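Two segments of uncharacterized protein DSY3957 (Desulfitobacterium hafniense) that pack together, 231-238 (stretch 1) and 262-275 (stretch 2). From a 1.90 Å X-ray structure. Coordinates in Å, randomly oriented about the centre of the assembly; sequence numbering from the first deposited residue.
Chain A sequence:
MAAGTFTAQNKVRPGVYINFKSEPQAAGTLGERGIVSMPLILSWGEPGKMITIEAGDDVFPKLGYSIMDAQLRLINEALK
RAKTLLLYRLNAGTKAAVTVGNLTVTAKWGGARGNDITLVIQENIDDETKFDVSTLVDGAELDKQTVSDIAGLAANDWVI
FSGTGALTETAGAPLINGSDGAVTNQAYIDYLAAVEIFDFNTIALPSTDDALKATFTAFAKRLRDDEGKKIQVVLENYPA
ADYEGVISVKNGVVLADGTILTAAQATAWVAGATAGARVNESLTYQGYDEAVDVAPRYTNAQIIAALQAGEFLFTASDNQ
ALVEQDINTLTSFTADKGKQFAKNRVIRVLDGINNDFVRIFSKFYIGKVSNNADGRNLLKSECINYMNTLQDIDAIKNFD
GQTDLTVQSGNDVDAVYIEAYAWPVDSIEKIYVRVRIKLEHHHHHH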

ATOM      1  N   ILE A 231       1.172  11.361   3.730  1.00 14.59           N
ATOM      2  CA  ILE A 231       0.591  10.080   3.340  1.00 11.63           C
ATOM      3  C   ILE A 231      -0.876  10.082   3.776  1.00 12.25           C
ATOM      4  O   ILE A 231      -1.324  11.009   4.450  1.00 15.96           O
ATOM      5  CB  ILE A 231       1.316   8.900   4.047  1.00 17.70           C
ATOM      6  CG1 ILE A 231       1.258   9.080   5.567  1.00 25.23           C
ATOM      7  CG2 ILE A 231       2.777   8.826   3.613  1.00 18.46           C
ATOM      8  CD1 ILE A 231       0.081   8.391   6.221  1.00 23.98           C
ATOM      9  N   GLN A 232      -1.622   9.056   3.383  1.00 14.26           N
ATOM     10  CA  GLN A 232      -3.014   8.932   3.796  1.00 19.20           C
ATOM     11  C   GLN A 232      -3.311   7.500   4.206  1.00 16.77           C
ATOM     12  O   GLN A 232      -2.658   6.556   3.752  1.00 14.64           O
ATOM     13  CB  GLN A 232      -3.988   9.333   2.677  1.00 18.78           C
ATOM     14  CG  GLN A 232      -4.145  10.844   2.441  1.00 12.98           C
ATOM     15  CD  GLN A 232      -5.209  11.151   1.383  1.00 14.99           C
ATOM     16  OE1 GLN A 232      -5.090  10.730   0.230  1.00 14.35           O
ATOM     17  NE2 GLN A 232      -6.249  11.885   1.775  1.00 10.25           N
ATOM     18  N   VAL A 233      -4.295   7.354   5.086  1.00 12.19           N
ATOM     19  CA  VAL A 233      -4.743   6.054   5.545  1.00 12.70           C
ATOM     20  C   VAL A 233      -6.202   5.942   5.126  1.00 11.78           C
ATOM     21  O   VAL A 233      -6.958   6.914   5.214  1.00 14.35           O
ATOM     22  CB  VAL A 233      -4.658   5.916   7.094  1.00 12.35           C
ATOM     23  CG1 VAL A 233      -3.217   6.052   7.549  1.00 10.87           C
ATOM     24  CG2 VAL A 233      -5.536   6.953   7.757  1.00 17.76           C
ATOM     25  N   VAL A 234      -6.575   4.760   4.651  1.00 14.47           N
ATOM     26  CA  VAL A 234      -7.933   4.486   4.202  1.00 10.81           C
ATOM     27  C   VAL A 234      -8.576   3.482   5.150  1.00 12.67           C
ATOM     28  O   VAL A 234      -8.153   2.325   5.241  1.00 13.37           O
ATOM     29  CB  VAL A 234      -7.942   3.897   2.776  1.00 14.17           C
ATOM     30  CG1 VAL A 234      -9.377   3.632   2.331  1.00 16.18           C
ATOM     31  CG2 VAL A 234      -7.253   4.870   1.816  1.00  8.34           C
ATOM     32  N   LEU A 235      -9.603   3.946   5.851  1.00 13.88           N
ATOM     33  CA  LEU A 235     -10.315   3.135   6.825  1.00 14.14           C
ATOM     34  C   LEU A 235     -11.743   2.870   6.400  1.00 17.38           C
ATOM     35  O   LEU A 235     -12.234   3.439   5.419  1.00 18.57           O
ATOM     36  CB  LEU A 235     -10.334   3.844   8.182  1.00 19.26           C
ATOM     37  CG  LEU A 235      -9.020   4.449   8.659  1.00 21.22           C
ATOM     38  CD1 LEU A 235      -9.251   5.177   9.981  1.00 23.45           C
ATOM     39  CD2 LEU A 235      -7.982   3.357   8.824  1.00 23.85           C
ATOM     40  N   GLU A 236     -12.396   1.998   7.167  1.00 16.05           N
ATOM     41  CA  GLU A 236     -13.783   1.596   6.947  1.00 20.85           C
ATOM     42  C   GLU A 236     -14.693   2.256   7.970  1.00 21.74           C
ATOM     43  O   GLU A 236     -14.463   2.129   9.167  1.00 21.02           O
ATOM     44  CB  GLU A 236     -13.914   0.076   7.108  1.00 21.91           C
ATOM     45  CG  GLU A 236     -15.323  -0.448   6.947  1.00 43.86           C
ATOM     46  CD  GLU A 236     -16.040  -0.751   8.265  1.00 22.33           C
ATOM     47  OE1 GLU A 236     -17.228  -1.091   8.182  1.00 38.92           O
ATOM     48  OE2 GLU A 236     -15.445  -0.668   9.365  1.00 22.80           O
ATOM     49  N   ASN A 237     -15.722   2.949   7.498  1.00 20.36           N
ATOM     50  CA  ASN A 237     -16.688   3.596   8.379  1.00 21.38           C
ATOM     51  C   ASN A 237     -16.099   4.270   9.624  1.00 22.74           C
ATOM     52  O   ASN A 237     -16.340   3.842  10.757  1.00 21.21           O
ATOM     53  CB  ASN A 237     -17.758   2.574   8.790  1.00 19.42           C
ATOM     54  CG  ASN A 237     -18.725   2.269   7.664  1.00 17.29           C
ATOM     55  OD1 ASN A 237     -19.629   3.054   7.383  1.00 24.03           O
ATOM     56  ND2 ASN A 237     -18.525   1.139   6.996  1.00 18.37           N
ATOM     57  N   TYR A 238     -15.326   5.326   9.410  1.00 18.74           N
ATOM     58  CA  TYR A 238     -14.740   6.061  10.519  1.00 17.19           C
ATOM     59  C   TYR A 238     -14.647   7.546  10.195  1.00 16.77           C
ATOM     60  O   TYR A 238     -13.568   8.144  10.250  1.00 19.10           O
ATOM     61  CB  TYR A 238     -13.352   5.516  10.851  1.00 20.59           C
ATOM     62  CG  TYR A 238     -12.894   5.866  12.248  1.00 23.75           C
ATOM     63  CD1 TYR A 238     -11.851   6.769  12.462  1.00 19.59           C
ATOM     64  CD2 TYR A 238     -13.505   5.284  13.359  1.00 29.47           C
ATOM     65  CE1 TYR A 238     -11.423   7.082  13.757  1.00 22.11           C
ATOM     66  CE2 TYR A 238     -13.088   5.587  14.654  1.00 31.18           C
ATOM     67  CZ  TYR A 238     -12.047   6.484  14.846  1.00 30.61           C
ATOM     68  OH  TYR A 238     -11.621   6.766  16.125  1.00 23.97           O
ATOM     69  N   THR A 262     -17.049  -6.133   1.407  1.00 16.68           N
ATOM     70  CA  THR A 262     -17.503  -5.232   2.458  1.00 17.66           C
ATOM     71  C   THR A 262     -16.752  -3.914   2.347  1.00 19.99           C
ATOM     72  O   THR A 262     -15.818  -3.786   1.554  1.00 17.86           O
ATOM     73  CB  THR A 262     -17.189  -5.784   3.851  1.00 17.14           C
ATOM     74  OG1 THR A 262     -15.774  -5.974   3.963  1.00 16.46           O
ATOM     75  CG2 THR A 262     -17.898  -7.094   4.088  1.00 21.72           C
ATOM     76  N   ALA A 263     -17.151  -2.937   3.156  1.00 16.95           N
ATOM     77  CA  ALA A 263     -16.474  -1.643   3.144  1.00 17.14           C
ATOM     78  C   ALA A 263     -15.034  -1.852   3.592  1.00 17.93           C
ATOM     79  O   ALA A 263     -14.102  -1.248   3.048  1.00 16.04           O
ATOM     80  CB  ALA A 263     -17.182  -0.667   4.073  1.00 16.51           C
ATOM     81  N   ALA A 264     -14.849  -2.708   4.593  1.00 19.15           N
ATOM     82  CA  ALA A 264     -13.508  -2.993   5.099  1.00 21.49           C
ATOM     83  C   ALA A 264     -12.622  -3.546   3.978  1.00 18.15           C
ATOM     84  O   ALA A 264     -11.462  -3.159   3.841  1.00 15.63           O
ATOM     85  CB  ALA A 264     -13.577  -3.997   6.248  1.00 15.35           C
ATOM     86  N   GLN A 265     -13.164  -4.470   3.193  1.00 14.13           N
ATOM     87  CA  GLN A 265     -12.405  -5.051   2.093  1.00 15.76           C
ATOM     88  C   GLN A 265     -12.169  -4.029   0.986  1.00 19.52           C
ATOM     89  O   GLN A 265     -11.146  -4.072   0.285  1.00 15.38           O
ATOM     90  CB  GLN A 265     -13.143  -6.247   1.501  1.00 17.37           C
ATOM     91  CG  GLN A 265     -13.268  -7.451   2.423  1.00 17.44           C
ATOM     92  CD  GLN A 265     -14.064  -8.553   1.772  1.00 17.72           C
ATOM     93  OE1 GLN A 265     -15.234  -8.366   1.453  1.00 19.11           O
ATOM     94  NE2 GLN A 265     -13.433  -9.712   1.558  1.00 18.93           N
ATOM     95  N   ALA A 266     -13.132  -3.127   0.818  1.00 16.69           N
ATOM     96  CA  ALA A 266     -13.057  -2.091  -0.205  1.00 16.49           C
ATOM     97  C   ALA A 266     -11.931  -1.083   0.038  1.00 20.31           C
ATOM     98  O   ALA A 266     -11.505  -0.397  -0.888  1.00 15.91           O
ATOM     99  CB  ALA A 266     -14.403  -1.368  -0.309  1.00 18.80           C
ATOM    100  N   THR A 267     -11.435  -0.997   1.274  1.00 17.98           N
ATOM    101  CA  THR A 267     -10.351  -0.070   1.572  1.00 12.98           C
ATOM    102  C   THR A 267      -9.112  -0.406   0.744  1.00 10.63           C
ATOM    103  O   THR A 267      -8.316   0.476   0.432  1.00 12.92           O
ATOM    104  CB  THR A 267      -9.941  -0.090   3.080  1.00 15.10           C
ATOM    105  OG1 THR A 267      -9.425  -1.382   3.426  1.00 13.71           O
ATOM    106  CG2 THR A 267     -11.138   0.239   3.972  1.00 13.15           C
ATOM    107  N   ALA A 268      -8.957  -1.678   0.391  1.00 13.83           N
ATOM    108  CA  ALA A 268      -7.803  -2.121  -0.396  1.00 12.63           C
ATOM    109  C   ALA A 268      -7.760  -1.405  -1.744  1.00 17.12           C
ATOM    110  O   ALA A 268      -6.748  -0.794  -2.102  1.00 13.91           O
ATOM    111  CB  ALA A 268      -7.863  -3.637  -0.609  1.00 12.72           C
ATOM    112  N   TRP A 269      -8.853  -1.492  -2.498  1.00 16.01           N
ATOM    113  CA  TRP A 269      -8.915  -0.829  -3.801  1.00 15.61           C
ATOM    114  C   TRP A 269      -8.843   0.686  -3.651  1.00 18.98           C
ATOM    115  O   TRP A 269      -8.129   1.360  -4.396  1.00 15.27           O
ATOM    116  CB  TRP A 269     -10.209  -1.185  -4.537  1.00 13.06           C
ATOM    117  CG  TRP A 269     -10.303  -0.559  -5.903  1.00 11.84           C
ATOM    118  CD1 TRP A 269      -9.836  -1.080  -7.077  1.00 14.82           C
ATOM    119  CD2 TRP A 269     -10.867   0.716  -6.226  1.00 13.27           C
ATOM    120  NE1 TRP A 269     -10.080  -0.211  -8.115  1.00 17.98           N
ATOM    121  CE2 TRP A 269     -10.717   0.898  -7.623  1.00 18.84           C
ATOM    122  CE3 TRP A 269     -11.497   1.718  -5.476  1.00 14.69           C
ATOM    123  CZ2 TRP A 269     -11.157   2.051  -8.282  1.00 17.14           C
ATOM    124  CZ3 TRP A 269     -11.939   2.869  -6.136  1.00 16.02           C
ATOM    125  CH2 TRP A 269     -11.771   3.019  -7.530  1.00 17.83           C
ATOM    126  N   VAL A 270      -9.585   1.232  -2.692  1.00 12.48           N
ATOM    127  CA  VAL A 270      -9.574   2.679  -2.502  1.00 12.36           C
ATOM    128  C   VAL A 270      -8.163   3.201  -2.229  1.00 13.80           C
ATOM    129  O   VAL A 270      -7.764   4.238  -2.769  1.00 14.13           O
ATOM    130  CB  VAL A 270     -10.519   3.112  -1.356  1.00 10.92           C
ATOM    131  CG1 VAL A 270     -10.445   4.624  -1.156  1.00 14.23           C
ATOM    132  CG2 VAL A 270     -11.939   2.710  -1.693  1.00 15.11           C
ATOM    133  N   ALA A 271      -7.411   2.476  -1.406  1.00 12.97           N
ATOM    134  CA  ALA A 271      -6.043   2.863  -1.070  1.00 11.46           C
ATOM    135  C   ALA A 271      -5.153   2.753  -2.301  1.00 11.85           C
ATOM    136  O   ALA A 271      -4.318   3.620  -2.555  1.00 13.76           O
ATOM    137  CB  ALA A 271      -5.510   1.967   0.041  1.00 19.97           C
ATOM    138  N   GLY A 272      -5.336   1.677  -3.058  1.00 13.31           N
ATOM    139  CA  GLY A 272      -4.541   1.476  -4.264  1.00 15.31           C
ATOM    140  C   GLY A 272      -4.848   2.533  -5.303  1.00 12.22           C
ATOM    141  O   GLY A 272      -3.946   3.057  -5.961  1.00 14.69           O
ATOM    142  N   ALA A 273      -6.131   2.851  -5.451  1.00 18.09           N
ATOM    143  CA  ALA A 273      -6.574   3.859  -6.419  1.00 14.64           C
ATOM    144  C   ALA A 273      -6.092   5.256  -6.056  1.00 17.37           C
ATOM    145  O   ALA A 273      -5.742   6.059  -6.922  1.00 12.40           O
ATOM    146  CB  ALA A 273      -8.104   3.843  -6.522  1.00 12.09           C
ATOM    147  N   THR A 274      -6.098   5.548  -4.761  1.00 11.55           N
ATOM    148  CA  THR A 274      -5.655   6.840  -4.262  1.00 11.24           C
ATOM    149  C   THR A 274      -4.152   6.979  -4.497  1.00 11.39           C
ATOM    150  O   THR A 274      -3.674   8.012  -4.958  1.00 16.20           O
ATOM    151  CB  THR A 274      -5.961   6.957  -2.746  1.00 14.15           C
ATOM    152  OG1 THR A 274      -7.380   6.952  -2.553  1.00 16.97           O
ATOM    153  CG2 THR A 274      -5.378   8.236  -2.164  1.00 12.40           C
ATOM    154  N   ALA A 275      -3.416   5.924  -4.172  1.00 14.30           N
ATOM    155  CA  ALA A 275      -1.971   5.917  -4.347  1.00 13.36           C
ATOM    156  C   ALA A 275      -1.612   6.020  -5.835  1.00 13.21           C
ATOM    157  O   ALA A 275      -0.683   6.736  -6.207  1.00 15.17           O
ATOM    158  CB  ALA A 275      -1.390   4.639  -3.755  1.00 15.02           C
TER
HETATM  159  O   HOH W   1     -17.182  -3.307   6.530  1.00 19.20           O

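The strand 232-236 lies nearly antiparallel to the helix, at 159° with a closest axis approach of 7.0 Å, and no direct hydrogen bond joins them. The direct contacts are packing contacts. Gln232, Val234 and Glu236 point toward the helix while Val233 and Leu235 point away, the alternation expected of a strand with one face covered. Val234 is the most heavily covered residue: its CG1 meets Val270 CG1 at 3.8 Å and its CG2 meets Ala271 CB at 3.8 Å, so the two methyls reach successive helix residues.

The CA atoms of Glu236 and Ala264 come within 5.0 Å, at a point where the helix presents the small residues Ala263 and Ala264. Glu236 CG sits 3.4 Å from Ala263 CB, using the aliphatic part of the acid as a packing surface.

Thr267 and Thr274 turn their methyls to the strand and settle their hydroxyls within the helix. Thr267 CG2 lies 3.6 Å from Leu235 C, while its OG1 donates to Ala264 O at 2.7 Å; Thr274 CG2 lies 3.5 Å from Gln232 OE1, while its OG1 donates to Val270 O, also at 2.7 Å.

Polar linkage is confined to the helix start. Water 1 donates to Glu236 OE1 (2.8 Å) and accepts from Ala264 N (3.1 Å), bridging carboxylate and first-turn amide. Within stretch 1, Asn237 ND2 donates to the same Glu236 OE1 at 2.8 Å.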